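Local coordinates for protein DNA ligase (Aquifex aeolicus, PDB 3QWU) that is a putative ATP-dependent ligase that binds adenosine and calcium and probably joins nucleic acid ends by way of an adenylated enzyme intermediate, at residues Tyr84-Phe89 against Pro106-Arg111; Ile116-Leu121 against Leu127-Glu132; Phe157-Lys162 against Glu175-Tyr180. All coordinates share one frame; numbering follows the deposited sequence.

Interaction 1: residues Tyr84-Phe89 against Pro106-Arg111. With ADN (adenosine), chain C.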
loop_
_atom_site.group_PDB
_atom_site.type_symbol
_atom_site.label_atom_id
_atom_site.label_comp_id
_atom_site.label_asym_id
_atom_site.label_seq_id
_atom_site.Cartn_x
_atom_site.Cartn_y
_atom_site.Cartn_z
ATOM N N TYR A 84 21.052 -8.445 8.276
ATOM C CA TYR A 84 21.184 -7.009 8.390
ATOM C C TYR A 84 22.623 -6.560 8.145
ATOM O O TYR A 84 23.576 -7.268 8.336
ATOM C CB TYR A 84 20.626 -6.510 9.723
ATOM C CG TYR A 84 21.439 -6.965 10.953
ATOM C CD1 TYR A 84 22.372 -6.114 11.544
ATOM C CD2 TYR A 84 21.273 -8.241 11.516
ATOM C CE1 TYR A 84 23.110 -6.514 12.665
ATOM C CE2 TYR A 84 22.027 -8.658 12.645
ATOM C CZ TYR A 84 22.929 -7.769 13.211
ATOM O OH TYR A 84 23.679 -8.129 14.283
ATOM N N ASN A 85 22.738 -5.339 7.677
ATOM C CA ASN A 85 23.971 -4.741 7.266
ATOM C C ASN A 85 24.775 -4.294 8.474
ATOM O O ASN A 85 24.232 -3.713 9.448
ATOM C CB ASN A 85 23.607 -3.522 6.435
ATOM C CG ASN A 85 24.787 -2.808 5.923
ATOM O OD1 ASN A 85 25.452 -2.064 6.654
ATOM N ND2 ASN A 85 25.024 -2.949 4.635
ATOM N N THR A 86 26.080 -4.548 8.414
ATOM C CA THR A 86 26.946 -4.061 9.442
ATOM C C THR A 86 28.239 -3.516 8.893
ATOM O O THR A 86 28.750 -3.982 7.859
ATOM C CB THR A 86 27.251 -5.128 10.491
ATOM O OG1 THR A 86 27.593 -4.443 11.710
ATOM C CG2 THR A 86 28.414 -6.008 10.060
ATOM N N ARG A 87 28.741 -2.510 9.596
ATOM C CA ARG A 87 29.987 -1.840 9.248
ATOM C C ARG A 87 30.883 -1.913 10.492
ATOM O O ARG A 87 30.478 -1.493 11.573
ATOM C CB ARG A 87 29.690 -0.406 8.853
ATOM C CG ARG A 87 29.343 -0.220 7.346
ATOM C CD ARG A 87 28.885 1.228 7.113
ATOM N NE ARG A 87 27.726 1.473 7.972
ATOM C CZ ARG A 87 27.370 2.656 8.447
ATOM N NH1 ARG A 87 28.049 3.747 8.120
ATOM N NH2 ARG A 87 26.305 2.762 9.228
ATOM N N ILE A 88 32.042 -2.536 10.365
ATOM C CA ILE A 88 32.843 -2.882 11.516
ATOM C C ILE A 88 34.201 -2.200 11.395
ATOM O O ILE A 88 34.832 -2.255 10.340
ATOM C CB ILE A 88 33.045 -4.436 11.657
ATOM C CG1 ILE A 88 31.667 -5.172 11.753
ATOM C CG2 ILE A 88 33.902 -4.761 12.887
ATOM C CD1 ILE A 88 31.719 -6.715 11.496
ATOM N N PHE A 89 34.649 -1.595 12.492
ATOM C CA PHE A 89 35.923 -0.861 12.496
ATOM C C PHE A 89 36.643 -0.852 13.833
ATOM O O PHE A 89 36.053 -1.119 14.879
ATOM C CB PHE A 89 35.712 0.589 12.072
ATOM C CG PHE A 89 34.841 1.366 12.994
ATOM C CD1 PHE A 89 33.482 1.352 12.844
ATOM C CD2 PHE A 89 35.390 2.117 14.012
ATOM C CE1 PHE A 89 32.694 2.064 13.698
ATOM C CE2 PHE A 89 34.609 2.840 14.850
ATOM C CZ PHE A 89 33.261 2.813 14.702
ATOM N N PRO A 106 24.663 -2.824 19.954
ATOM C CA PRO A 106 25.149 -3.501 21.155
ATOM C C PRO A 106 25.229 -5.024 20.991
ATOM O O PRO A 106 26.089 -5.671 21.574
ATOM C CB PRO A 106 24.113 -3.117 22.234
ATOM C CG PRO A 106 23.273 -2.087 21.660
ATOM C CD PRO A 106 23.391 -2.109 20.188
ATOM N N PHE A 107 24.341 -5.591 20.186
ATOM C CA PHE A 107 24.378 -7.021 19.964
ATOM C C PHE A 107 25.545 -7.387 19.062
ATOM O O PHE A 107 26.389 -8.200 19.464
ATOM C CB PHE A 107 23.061 -7.523 19.379
ATOM C CG PHE A 107 23.139 -8.906 18.794
ATOM C CD1 PHE A 107 23.085 -10.007 19.596
ATOM C CD2 PHE A 107 23.255 -9.085 17.434
ATOM C CE1 PHE A 107 23.112 -11.263 19.074
ATOM C CE2 PHE A 107 23.322 -10.342 16.900
ATOM C CZ PHE A 107 23.232 -11.438 17.721
ATOM N N THR A 108 25.597 -6.805 17.863
ATOM C CA THR A 108 26.681 -7.088 16.900
ATOM C C THR A 108 28.051 -6.772 17.504
ATOM O O THR A 108 28.973 -7.560 17.364
ATOM C CB THR A 108 26.528 -6.302 15.550
ATOM O OG1 THR A 108 25.160 -6.318 15.134
ATOM C CG2 THR A 108 27.513 -6.857 14.426
ATOM N N THR A 109 28.195 -5.635 18.166
ATOM C CA THR A 109 29.466 -5.295 18.845
ATOM C C THR A 109 29.857 -6.295 19.953
ATOM O O THR A 109 31.016 -6.648 20.069
ATOM C CB THR A 109 29.443 -3.892 19.486
ATOM O OG1 THR A 109 29.144 -2.945 18.490
ATOM C CG2 THR A 109 30.809 -3.558 20.143
ATOM N N ASP A 110 28.895 -6.712 20.775
ATOM C CA ASP A 110 29.135 -7.740 21.806
ATOM C C ASP A 110 29.631 -9.058 21.187
ATOM O O ASP A 110 30.515 -9.735 21.697
ATOM C CB ASP A 110 27.811 -7.989 22.548
ATOM C CG ASP A 110 27.898 -9.114 23.567
ATOM O OD1 ASP A 110 28.028 -10.275 23.144
ATOM O OD2 ASP A 110 27.827 -8.843 24.782
ATOM N N ARG A 111 29.052 -9.433 20.085
ATOM C CA ARG A 111 29.354 -10.737 19.530
ATOM C C ARG A 111 30.475 -10.793 18.471
ATOM O O ARG A 111 30.771 -11.872 17.989
ATOM C CB ARG A 111 28.081 -11.338 18.968
ATOM C CG ARG A 111 26.981 -11.539 19.987
ATOM C CD ARG A 111 27.353 -12.551 21.037
ATOM N NE ARG A 111 27.757 -13.810 20.418
ATOM C CZ ARG A 111 26.919 -14.718 19.941
ATOM N NH1 ARG A 111 27.392 -15.794 19.371
ATOM N NH2 ARG A 111 25.613 -14.544 20.030
HETATM O "O5'" ADN C . 20.939 -2.715 -0.082
HETATM C "C5'" ADN C . 21.303 -4.085 -0.250
HETATM C "C4'" ADN C . 21.596 -4.705 1.111
HETATM O "O4'" ADN C . 21.780 -6.151 1.013
HETATM C "C3'" ADN C . 22.891 -4.154 1.690
HETATM O "O3'" ADN C . 22.745 -2.980 2.484
HETATM C "C2'" ADN C . 23.467 -5.324 2.481
HETATM O "O2'" ADN C . 23.213 -5.172 3.868
HETATM C "C1'" ADN C . 22.777 -6.584 1.962
HETATM N N9 ADN C . 23.679 -7.522 1.275
HETATM C C8 ADN C . 23.605 -8.866 1.409
HETATM N N7 ADN C . 24.541 -9.507 0.668
HETATM C C5 ADN C . 25.209 -8.521 0.016
HETATM C C6 ADN C . 26.298 -8.504 -0.965
HETATM N N6 ADN C . 26.827 -9.703 -1.342
HETATM N N1 ADN C . 26.766 -7.293 -1.400
HETATM C C2 ADN C . 26.187 -6.128 -0.987
HETATM N N3 ADN C . 25.148 -6.079 -0.105
HETATM C C4 ADN C . 24.651 -7.221 0.421
#
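Tyr84 and Thr108 reach for each other from opposite directions, the phenol coming off strand 84-91 and the threonine off helix 106-115. The two hydroxyls meet as a hydrogen bond, Tyr84 OH to Thr108 OG1 at 2.5 Å, a very short value whose exact length is doubtful; either oxygen could be the donor. OG1 lies in the plane of the tyrosine ring, at its edge. Tyr84 gets there with CG between its backbone N and carbonyl carbon (chi1 67°), which swings the ring off the strand toward the helix. Phe107 comes in at a slant beside this pair and offers its own ring edge, so that CD2 sits 3.3 Å from Tyr84 OH, which lies in the phenylalanine plane. Two residues along the strand, Thr86 and Thr108 slide past one another, with Thr86 OG1 3.6 Å from Thr108 CG2. Asn85 turns the other way: its ND2 donates to adenosine O2' at 3.0 Å and, weakly, to O3'. One strand thus packs a helix with Tyr84 and Thr86 while Asn85 holds the ribose, consistent with the antiparallel sheet that walls the nucleotide pocket in the adenylation domain of ATP-dependent ligases.

Interaction 2: residues Ile116-Leu121 against Leu127-Glu132. With ADN (adenosine), chain C.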
loop_
_atom_site.group_PDB
_atom_site.type_symbol
_atom_site.label_atom_id
_atom_site.label_comp_id
_atom_site.label_asym_id
_atom_site.label_seq_id
_atom_site.Cartn_x
_atom_site.Cartn_y
_atom_site.Cartn_z
ATOM N N ILE A 116 33.809 -13.071 13.958
ATOM C CA ILE A 116 34.860 -12.749 13.008
ATOM C C ILE A 116 36.147 -12.394 13.743
ATOM O O ILE A 116 36.146 -11.730 14.782
ATOM C CB ILE A 116 34.433 -11.598 12.087
ATOM C CG1 ILE A 116 35.478 -11.394 10.998
ATOM C CG2 ILE A 116 34.223 -10.262 12.866
ATOM C CD1 ILE A 116 35.130 -10.336 9.996
ATOM N N ASP A 117 37.251 -12.879 13.208
ATOM C CA ASP A 117 38.581 -12.583 13.710
ATOM C C ASP A 117 39.027 -11.220 13.110
ATOM O O ASP A 117 39.045 -11.049 11.890
ATOM C CB ASP A 117 39.492 -13.755 13.312
ATOM C CG ASP A 117 40.992 -13.484 13.502
ATOM O OD1 ASP A 117 41.406 -12.610 14.333
ATOM O OD2 ASP A 117 41.763 -14.186 12.775
ATOM N N LEU A 118 39.436 -10.297 13.978
ATOM C CA LEU A 118 39.700 -8.924 13.611
ATOM C C LEU A 118 41.192 -8.504 13.622
ATOM O O LEU A 118 41.512 -7.303 13.650
ATOM C CB LEU A 118 38.833 -8.006 14.478
ATOM C CG LEU A 118 37.350 -8.039 14.022
ATOM C CD1 LEU A 118 36.460 -7.207 14.968
ATOM C CD2 LEU A 118 37.160 -7.560 12.529
ATOM N N ARG A 119 42.082 -9.500 13.556
ATOM C CA ARG A 119 43.509 -9.329 13.167
ATOM C C ARG A 119 43.663 -8.419 11.956
ATOM O O ARG A 119 44.494 -7.519 11.955
ATOM C CB ARG A 119 44.119 -10.707 12.812
ATOM C CG ARG A 119 45.623 -10.800 12.716
ATOM C CD ARG A 119 46.071 -12.278 12.596
ATOM N NE ARG A 119 46.748 -12.581 11.316
ATOM C CZ ARG A 119 46.313 -13.421 10.361
ATOM N NH1 ARG A 119 45.166 -14.093 10.494
ATOM N NH2 ARG A 119 47.031 -13.596 9.236
ATOM N N ILE A 120 42.860 -8.663 10.921
ATOM C CA ILE A 120 42.840 -7.776 9.723
ATOM C C ILE A 120 42.760 -6.262 10.046
ATOM O O ILE A 120 43.457 -5.452 9.451
ATOM C CB ILE A 120 41.727 -8.171 8.740
ATOM C CG1 ILE A 120 41.723 -7.260 7.508
ATOM C CG2 ILE A 120 40.362 -8.081 9.391
ATOM C CD1 ILE A 120 40.685 -7.672 6.453
ATOM N N LEU A 121 41.950 -5.886 11.010
ATOM C CA LEU A 121 41.892 -4.487 11.431
ATOM C C LEU A 121 43.170 -4.126 12.206
ATOM O O LEU A 121 43.783 -3.073 11.963
ATOM C CB LEU A 121 40.608 -4.177 12.266
ATOM C CG LEU A 121 39.241 -4.397 11.540
ATOM C CD1 LEU A 121 38.033 -4.065 12.423
ATOM C CD2 LEU A 121 39.144 -3.624 10.200
ATOM N N LEU A 127 40.720 -0.030 7.493
ATOM C CA LEU A 127 39.618 -0.789 6.898
ATOM C C LEU A 127 38.290 -0.701 7.707
ATOM O O LEU A 127 38.243 -0.636 8.973
ATOM C CB LEU A 127 40.037 -2.240 6.700
ATOM C CG LEU A 127 41.129 -2.491 5.662
ATOM C CD1 LEU A 127 41.342 -3.985 5.518
ATOM C CD2 LEU A 127 40.825 -1.835 4.332
ATOM N N VAL A 128 37.207 -0.624 6.942
ATOM C CA VAL A 128 35.877 -0.829 7.478
ATOM C C VAL A 128 35.309 -2.054 6.796
ATOM O O VAL A 128 35.309 -2.137 5.542
ATOM C CB VAL A 128 34.963 0.325 7.173
ATOM C CG1 VAL A 128 33.620 0.054 7.822
ATOM C CG2 VAL A 128 35.641 1.718 7.563
ATOM N N ILE A 129 34.864 -3.031 7.606
ATOM C CA ILE A 129 34.415 -4.296 7.031
ATOM C C ILE A 129 32.935 -4.168 6.857
ATOM O O ILE A 129 32.242 -3.872 7.811
ATOM C CB ILE A 129 34.685 -5.504 7.964
ATOM C CG1 ILE A 129 36.159 -5.579 8.327
ATOM C CG2 ILE A 129 34.209 -6.808 7.329
ATOM C CD1 ILE A 129 36.451 -6.545 9.470
ATOM N N CYS A 130 32.458 -4.394 5.639
ATOM C CA CYS A 130 31.040 -4.373 5.342
ATOM C C CYS A 130 30.576 -5.848 5.216
ATOM O O CYS A 130 31.021 -6.578 4.331
ATOM C CB CYS A 130 30.789 -3.607 4.049
ATOM S SG CYS A 130 31.273 -1.886 4.111
ATOM N N ALA A 131 29.675 -6.241 6.111
ATOM C CA ALA A 131 29.193 -7.611 6.208
ATOM C C ALA A 131 27.714 -7.667 6.546
ATOM O O ALA A 131 27.166 -6.760 7.186
ATOM C CB ALA A 131 29.979 -8.386 7.280
ATOM N N GLU A 132 27.101 -8.762 6.130
ATOM C CA GLU A 132 25.741 -9.120 6.539
ATOM C C GLU A 132 25.824 -10.046 7.736
ATOM O O GLU A 132 26.546 -11.044 7.684
ATOM C CB GLU A 132 25.046 -9.872 5.418
ATOM C CG GLU A 132 23.521 -9.832 5.495
ATOM C CD GLU A 132 22.920 -8.458 5.138
ATOM O OE1 GLU A 132 23.718 -7.558 4.830
ATOM O OE2 GLU A 132 21.675 -8.297 5.172
HETATM O "O5'" ADN C . 20.939 -2.715 -0.082
HETATM C "C5'" ADN C . 21.303 -4.085 -0.250
HETATM C "C4'" ADN C . 21.596 -4.705 1.111
HETATM O "O4'" ADN C . 21.780 -6.151 1.013
HETATM C "C3'" ADN C . 22.891 -4.154 1.690
HETATM O "O3'" ADN C . 22.745 -2.980 2.484
HETATM C "C2'" ADN C . 23.467 -5.324 2.481
HETATM O "O2'" ADN C . 23.213 -5.172 3.868
HETATM C "C1'" ADN C . 22.777 -6.584 1.962
HETATM N N9 ADN C . 23.679 -7.522 1.275
HETATM C C8 ADN C . 23.605 -8.866 1.409
HETATM N N7 ADN C . 24.541 -9.507 0.668
HETATM C C5 ADN C . 25.209 -8.521 0.016
HETATM C C6 ADN C . 26.298 -8.504 -0.965
HETATM N N6 ADN C . 26.827 -9.703 -1.342
HETATM N N1 ADN C . 26.766 -7.293 -1.400
HETATM C C2 ADN C . 26.187 -6.128 -0.987
HETATM N N3 ADN C . 25.148 -6.079 -0.105
HETATM C C4 ADN C . 24.651 -7.221 0.421
#
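The flat group met across this contact is the peptide carbonyl of Leu127, against whose O Leu121 CD2 lies at 3.4 Å; no aromatic ring takes part. Two carboxylates also belong to these segments, though neither reaches the opposite one. On the helix side, Asp117 OD1 receives the backbone N of Arg119 from above the carboxylate plane, 56° out of it, in an Asx turn leading into helix 119-123. On the strand side, Glu132 accepts adenosine O2' on OE1 at 2.6 Å, while its OE2 takes the backbone N of Gly83; with both oxygens engaged, the carboxylate is probably fixed in its rotation.

The contact itself is otherwise aliphatic. Helix 119-123 and the turn before it cover one side of strand 127-134, within the antiparallel sheet of the probable nucleotidyltransferase domain, and the strand points Leu127 and Ile129 toward them. Ile129 does most of the work through CD1. Ile116 CD1 meets it tip to tip at 4.0 Å, whereas Leu118 comes across at a slant, its CD2 modelled at a doubtfully short 3.3 Å from Ile129 CD1. Leu121 also approaches at a slant and spreads over both strand residues, CD2 lying 4.0 Å from Ile129 CG1. Ile120 crosses Leu127 at about a right angle; with CG1 anti to the backbone N (chi1 -180°), it brings CG1 and CD1 up against Leu127 CD1, each at 3.9 Å. Ile120 also touches Phe159 and Leu176, carrying the apolar layer on toward helix 170-180.

Interaction 3: residues Phe157-Lys162 against Glu175-Tyr180. With ADN (adenosine), chain C.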
loop_
_atom_site.group_PDB
_atom_site.type_symbol
_atom_site.label_atom_id
_atom_site.label_comp_id
_atom_site.label_asym_id
_atom_site.label_seq_id
_atom_site.Cartn_x
_atom_site.Cartn_y
_atom_site.Cartn_z
ATOM N N PHE A 157 31.006 -8.811 2.484
ATOM C CA PHE A 157 30.733 -8.556 1.075
ATOM C C PHE A 157 31.418 -7.283 0.560
ATOM O O PHE A 157 31.418 -7.009 -0.665
ATOM C CB PHE A 157 29.211 -8.475 0.823
ATOM C CG PHE A 157 28.497 -7.411 1.611
ATOM C CD1 PHE A 157 28.641 -6.084 1.319
ATOM C CD2 PHE A 157 27.679 -7.743 2.673
ATOM C CE1 PHE A 157 27.961 -5.118 2.121
ATOM C CE2 PHE A 157 27.042 -6.775 3.438
ATOM C CZ PHE A 157 27.199 -5.480 3.170
ATOM N N ASP A 158 31.971 -6.464 1.455
ATOM C CA ASP A 158 32.693 -5.269 0.986
ATOM C C ASP A 158 33.717 -4.769 2.027
ATOM O O ASP A 158 33.663 -5.151 3.211
ATOM C CB ASP A 158 31.687 -4.142 0.545
ATOM C CG ASP A 158 31.245 -4.250 -0.970
ATOM O OD1 ASP A 158 32.136 -4.468 -1.851
ATOM O OD2 ASP A 158 30.021 -4.095 -1.273
ATOM N N PHE A 159 34.676 -3.977 1.557
ATOM C CA PHE A 159 35.485 -3.155 2.441
ATOM C C PHE A 159 35.368 -1.723 1.985
ATOM O O PHE A 159 35.335 -1.432 0.791
ATOM C CB PHE A 159 36.969 -3.523 2.407
ATOM C CG PHE A 159 37.284 -4.895 2.929
ATOM C CD1 PHE A 159 37.415 -5.117 4.268
ATOM C CD2 PHE A 159 37.496 -5.956 2.056
ATOM C CE1 PHE A 159 37.719 -6.372 4.727
ATOM C CE2 PHE A 159 37.815 -7.236 2.536
ATOM C CZ PHE A 159 37.886 -7.443 3.854
ATOM N N MET A 160 35.250 -0.841 2.956
ATOM C CA MET A 160 35.335 0.558 2.742
ATOM C C MET A 160 36.557 0.968 3.497
ATOM O O MET A 160 37.222 0.115 4.068
ATOM C CB MET A 160 34.071 1.225 3.251
ATOM C CG MET A 160 32.880 0.924 2.345
ATOM S SD MET A 160 31.312 1.634 2.869
ATOM C CE MET A 160 31.528 3.406 2.554
ATOM N N LYS A 161 36.846 2.261 3.511
ATOM C CA LYS A 161 37.972 2.814 4.215
ATOM C C LYS A 161 37.524 4.018 5.034
ATOM O O LYS A 161 36.729 4.797 4.584
ATOM C CB LYS A 161 39.048 3.270 3.184
ATOM C CG LYS A 161 40.128 2.215 2.857
ATOM C CD LYS A 161 41.161 2.631 1.757
ATOM C CE LYS A 161 42.556 1.989 2.028
ATOM N NZ LYS A 161 43.390 1.683 0.796
ATOM N N LYS A 162 38.084 4.206 6.212
ATOM C CA LYS A 162 37.802 5.403 6.991
ATOM C C LYS A 162 37.995 6.682 6.159
ATOM O O LYS A 162 38.983 6.816 5.409
ATOM C CB LYS A 162 38.735 5.497 8.229
ATOM C CG LYS A 162 38.254 4.694 9.458
ATOM C CD LYS A 162 39.390 4.479 10.460
ATOM C CE LYS A 162 39.014 3.470 11.560
ATOM N NZ LYS A 162 40.215 3.013 12.306
ATOM N N GLU A 175 41.507 -10.670 -2.083
ATOM C CA GLU A 175 42.823 -10.910 -1.463
ATOM C C GLU A 175 42.800 -10.772 0.061
ATOM O O GLU A 175 43.377 -11.620 0.759
ATOM C CB GLU A 175 43.896 -9.997 -2.061
ATOM C CG GLU A 175 44.591 -10.621 -3.287
ATOM C CD GLU A 175 44.985 -9.604 -4.374
ATOM O OE1 GLU A 175 45.332 -8.446 -4.027
ATOM O OE2 GLU A 175 44.959 -9.975 -5.583
ATOM N N LEU A 176 42.147 -9.737 0.590
ATOM C CA LEU A 176 42.056 -9.607 2.039
ATOM C C LEU A 176 41.313 -10.768 2.691
ATOM O O LEU A 176 41.689 -11.215 3.767
ATOM C CB LEU A 176 41.430 -8.302 2.452
ATOM C CG LEU A 176 42.312 -7.098 2.160
ATOM C CD1 LEU A 176 41.441 -5.835 2.117
ATOM C CD2 LEU A 176 43.557 -6.925 3.167
ATOM N N ILE A 177 40.249 -11.240 2.055
ATOM C CA ILE A 177 39.431 -12.321 2.593
ATOM C C ILE A 177 40.211 -13.621 2.578
ATOM O O ILE A 177 40.143 -14.407 3.527
ATOM C CB ILE A 177 38.177 -12.511 1.763
ATOM C CG1 ILE A 177 37.255 -11.292 1.900
ATOM C CG2 ILE A 177 37.430 -13.774 2.162
ATOM C CD1 ILE A 177 36.078 -11.272 0.855
ATOM N N GLU A 178 40.981 -13.847 1.523
ATOM C CA GLU A 178 41.801 -15.060 1.438
ATOM C C GLU A 178 42.934 -14.990 2.501
ATOM O O GLU A 178 43.171 -15.952 3.236
ATOM C CB GLU A 178 42.288 -15.295 0.001
ATOM C CG GLU A 178 43.536 -16.190 -0.157
ATOM C CD GLU A 178 43.259 -17.730 -0.263
ATOM O OE1 GLU A 178 42.180 -18.222 0.179
ATOM O OE2 GLU A 178 44.164 -18.444 -0.786
ATOM N N LYS A 179 43.565 -13.837 2.638
ATOM C CA LYS A 179 44.700 -13.708 3.548
ATOM C C LYS A 179 44.314 -14.001 5.000
ATOM O O LYS A 179 44.957 -14.826 5.653
ATOM C CB LYS A 179 45.302 -12.307 3.436
ATOM C CG LYS A 179 46.600 -12.128 4.200
ATOM C CD LYS A 179 47.194 -10.767 3.961
ATOM C CE LYS A 179 48.384 -10.539 4.850
ATOM N NZ LYS A 179 48.450 -9.126 5.300
ATOM N N TYR A 180 43.226 -13.367 5.461
ATOM C CA TYR A 180 42.799 -13.391 6.855
ATOM C C TYR A 180 41.717 -14.417 7.151
ATOM O O TYR A 180 41.216 -14.525 8.289
ATOM C CB TYR A 180 42.320 -12.002 7.237
ATOM C CG TYR A 180 43.453 -10.998 7.265
ATOM C CD1 TYR A 180 43.567 -9.989 6.304
ATOM C CD2 TYR A 180 44.428 -11.063 8.260
ATOM C CE1 TYR A 180 44.635 -9.073 6.364
ATOM C CE2 TYR A 180 45.450 -10.168 8.327
ATOM C CZ TYR A 180 45.566 -9.187 7.388
ATOM O OH TYR A 180 46.624 -8.359 7.490
HETATM O "O5'" ADN C . 20.939 -2.715 -0.082
HETATM C "C5'" ADN C . 21.303 -4.085 -0.250
HETATM C "C4'" ADN C . 21.596 -4.705 1.111
HETATM O "O4'" ADN C . 21.780 -6.151 1.013
HETATM C "C3'" ADN C . 22.891 -4.154 1.690
HETATM O "O3'" ADN C . 22.745 -2.980 2.484
HETATM C "C2'" ADN C . 23.467 -5.324 2.481
HETATM O "O2'" ADN C . 23.213 -5.172 3.868
HETATM C "C1'" ADN C . 22.777 -6.584 1.962
HETATM N N9 ADN C . 23.679 -7.522 1.275
HETATM C C8 ADN C . 23.605 -8.866 1.409
HETATM N N7 ADN C . 24.541 -9.507 0.668
HETATM C C5 ADN C . 25.209 -8.521 0.016
HETATM C C6 ADN C . 26.298 -8.504 -0.965
HETATM N N6 ADN C . 26.827 -9.703 -1.342
HETATM N N1 ADN C . 26.766 -7.293 -1.400
HETATM C C2 ADN C . 26.187 -6.128 -0.987
HETATM N N3 ADN C . 25.148 -6.079 -0.105
HETATM C C4 ADN C . 24.651 -7.221 0.421
#
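Phe159 on strand 153-161 and Leu176 on helix 170-180 face each other with CA atoms 9.2 Å apart, just past a classic beta bulge in which Phe157 and Asp158 both lie opposite Cys130. The gap is bridged by the ring of Phe159. Leu176 lays CD1 over one face of it as a CH-pi contact, 4.1 Å from the centroid and 17° off the ring normal, displaced toward the rim on the CD2-CE2 side. Leu176 CB presses on the same side, 3.8 Å from Phe159 CE2. Ile177 comes in at the edge instead, its CG1 near the ring plane and 4.1 Å from Phe159 CE2. Face and edge are therefore taken by two consecutive helix residues.

Phe157 faces the other way, away from the helix. Its chi1 of 59° tucks CG in over the backbone, which presents one face of the ring to the adenine, N3 lying 3.6 Å above the plane over the ring centre. Asp158 OD2 reaches the edge of that ring and also forms salt bridges with Arg227 and Lys219.

In the fold, the strand is one of the two edge strands of its antiparallel sheet within this chain, hydrogen-bonded to strand 127-134. Helix 170-180 lies on the side of the sheet that Phe159 faces, next to helix 119-123, whose Arg119 and Ile120 touch Tyr180.

How the interactions relate
All three contacts hang on one antiparallel sheet, whose strands 84-91, 127-134 and 153-161 lie side by side in that order. Interactions 1 and 2, centres about 10 Å apart, are joined by probable hydrogen bonds such as Thr86 N to Ala131 O at 2.8 Å. Interactions 2 and 3, about 7 Å apart between centres, are tied likewise by Cys130 N to Asp158 O at 2.8 Å. Interactions 1 and 3, with centres about 16 Å apart, still touch at the pocket, where Asn85 ND2 lies 3.6 Å from Phe157 CZ. Each strand gives one residue to adenosine: Asn85 and Glu132 hold the ribose, and Phe157 lies against the base.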